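Local coordinates for nitrosopumilus output domain-containing protein (Pyrococcus horikoshii, PDB 2P9X) that is of unknown function but binds zinc and forms a small all-helical domain of the NitrOD5 family, at residues A[68-71]-A[72-76]. Sequence-based numbering, arbitrary orientation.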
ATOM      1  N   VAL A  68       7.686  13.641  -4.727  1.00 20.85           N
ATOM      2  CA  VAL A  68       7.776  14.549  -3.598  1.00 21.41           C
ATOM      3  C   VAL A  68       9.235  14.868  -3.261  1.00 21.72           C
ATOM      4  O   VAL A  68       9.575  16.022  -3.010  1.00 24.05           O
ATOM      5  CB  VAL A  68       7.059  13.958  -2.366  1.00 22.45           C
ATOM      6  CG1 VAL A  68       7.385  14.770  -1.131  1.00 24.82           C
ATOM      7  CG2 VAL A  68       5.549  13.957  -2.604  1.00 22.38           C
ATOM      8  N   ILE A  69      10.104  13.860  -3.282  1.00 21.54           N
ATOM      9  CA  ILE A  69      11.513  14.092  -2.979  1.00 21.67           C
ATOM     10  C   ILE A  69      12.145  15.042  -3.993  1.00 23.28           C
ATOM     11  O   ILE A  69      12.864  15.972  -3.624  1.00 23.52           O
ATOM     12  CB  ILE A  69      12.322  12.767  -2.966  1.00 20.93           C
ATOM     13  CG1 ILE A  69      11.893  11.911  -1.773  1.00 21.44           C
ATOM     14  CG2 ILE A  69      13.823  13.067  -2.900  1.00 21.40           C
ATOM     15  CD1 ILE A  69      12.462  10.498  -1.796  1.00 20.44           C
ATOM     16  N   ILE A  70      11.881  14.808  -5.272  1.00 24.78           N
ATOM     17  CA  ILE A  70      12.449  15.655  -6.321  1.00 25.53           C
ATOM     18  C   ILE A  70      11.990  17.097  -6.156  1.00 26.74           C
ATOM     19  O   ILE A  70      12.788  18.031  -6.262  1.00 26.72           O
ATOM     20  CB  ILE A  70      12.058  15.133  -7.720  1.00 25.05           C
ATOM     21  CG1 ILE A  70      12.681  13.749  -7.940  1.00 26.89           C
ATOM     22  CG2 ILE A  70      12.543  16.101  -8.800  1.00 28.78           C
ATOM     23  CD1 ILE A  70      12.262  13.073  -9.236  1.00 27.43           C
ATOM     24  N   SER A  71      10.703  17.271  -5.877  1.00 27.77           N
ATOM     25  CA  SER A  71      10.130  18.600  -5.691  1.00 30.08           C
ATOM     26  C   SER A  71      10.762  19.327  -4.505  1.00 30.53           C
ATOM     27  O   SER A  71      11.064  20.521  -4.587  1.00 29.19           O
ATOM     28  CB  SER A  71       8.616  18.493  -5.481  1.00 32.02           C
ATOM     29  OG  SER A  71       7.966  18.097  -6.674  1.00 39.51           O
ATOM     30  N   LYS A  72      10.964  18.609  -3.404  1.00 28.88           N
ATOM     31  CA  LYS A  72      11.555  19.209  -2.213  1.00 29.79           C
ATOM     32  C   LYS A  72      13.022  19.563  -2.407  1.00 30.04           C
ATOM     33  O   LYS A  72      13.500  20.562  -1.869  1.00 29.66           O
ATOM     34  CB  LYS A  72      11.424  18.265  -1.015  1.00 30.02           C
ATOM     35  CG  LYS A  72      10.019  18.144  -0.459  1.00 31.87           C
ATOM     36  CD  LYS A  72       9.461  19.491  -0.043  1.00 34.33           C
ATOM     37  CE  LYS A  72       7.993  19.371   0.340  1.00 37.19           C
ATOM     38  NZ  LYS A  72       7.536  20.534   1.148  1.00 39.69           N
ATOM     39  N   LEU A  73      13.745  18.742  -3.161  1.00 30.38           N
ATOM     40  CA  LEU A  73      15.156  19.022  -3.383  1.00 33.21           C
ATOM     41  C   LEU A  73      15.341  20.243  -4.284  1.00 34.99           C
ATOM     42  O   LEU A  73      16.282  21.015  -4.160  1.00 35.12           O
ATOM     43  CB  LEU A  73      15.795  17.792  -4.029  1.00 33.61           C
ATOM     44  CG  LEU A  73      17.314  17.769  -3.855  1.00 36.84           C
ATOM     45  CD1 LEU A  73      17.738  17.799  -2.384  1.00 35.57           C
ATOM     46  CD2 LEU A  73      17.960  16.525  -4.463  1.00 39.36           C
ATOM     47  N   LYS A  74      14.411  20.377  -5.247  1.00 35.74           N
ATOM     48  CA  LYS A  74      14.443  21.550  -6.108  1.00 39.51           C
ATOM     49  C   LYS A  74      14.218  22.831  -5.302  1.00 40.48           C
ATOM     50  O   LYS A  74      14.798  23.879  -5.559  1.00 41.85           O
ATOM     51  CB  LYS A  74      13.356  21.388  -7.172  1.00 40.43           C
ATOM     52  CG  LYS A  74      13.820  20.500  -8.329  1.00 42.56           C
ATOM     53  CD  LYS A  74      12.700  20.197  -9.327  1.00 45.40           C
ATOM     54  CE  LYS A  74      13.106  19.126 -10.347  1.00 47.74           C
ATOM     55  NZ  LYS A  74      12.063  18.990 -11.363  1.00 48.49           N
ATOM     56  N   GLY A  75      13.312  22.728  -4.310  1.00 40.23           N
ATOM     57  CA  GLY A  75      13.068  23.867  -3.434  1.00 41.03           C
ATOM     58  C   GLY A  75      14.261  24.132  -2.511  1.00 42.25           C
ATOM     59  O   GLY A  75      14.468  25.234  -2.020  1.00 42.11           O
ATOM     60  N   ARG A  76      15.050  23.090  -2.273  1.00 41.23           N
ATOM     61  CA  ARG A  76      16.227  23.211  -1.416  1.00 41.87           C
ATOM     62  C   ARG A  76      17.450  23.767  -2.165  1.00 41.82           C
ATOM     63  O   ARG A  76      18.248  24.520  -1.624  1.00 41.85           O
ATOM     64  CB  ARG A  76      16.554  21.826  -0.856  1.00 40.96           C
ATOM     65  CG  ARG A  76      17.210  21.888   0.522  1.00 41.75           C
ATOM     66  CD  ARG A  76      18.387  22.866   0.548  1.00 41.78           C
ATOM     67  NE  ARG A  76      19.331  22.514   1.613  1.00 40.46           N
ATOM     68  CZ  ARG A  76      20.525  23.137   1.595  1.00 38.61           C
ATOM     69  NH1 ARG A  76      20.793  24.027   0.656  1.00 37.52           N
ATOM     70  NH2 ARG A  76      21.437  22.857   2.534  1.00 38.38           N
TER
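The backbone amides of K72, L73, K74 and G75 hydrogen-bond in turn to the carbonyls of V68, I69, I70 and S71, one turn back along helix 59-76. The bond from L73 N to I69 O is 2.9 Å long, and that from G75 N to S71 O stretches to 3.2 Å. The main side-chain contact is i to i+4, between I70 and K74. The two lie side by side and point the same way. CG2 of I70 stands anti to its backbone N, and K74 CE comes within 3.4 Å of it, a tight carbon pair. The K74 chain is extended beyond CG (chi2 174°), which carries CD and CE past I70 CG2, while K74 CG lies 3.4 Å from I70 O. With an alanine in place of K74, the I70 methyl would probably lose this aliphatic cover. This is the C-terminal end of helix 59-76, in an all-helical domain; its I69 and L73 pack against helices 3-19 and 86-97. V68 packs on L64 of a second subunit. Across the turn, V68 CG1 lies 4.3 Å from K72 CG, a looser contact. NZ of K72 forms a salt bridge with E18 of helix 3-19, a residue seen to bind zinc. The S71 hydroxyl turns back along the helix and hydrogen-bonds to the M67 carbonyl.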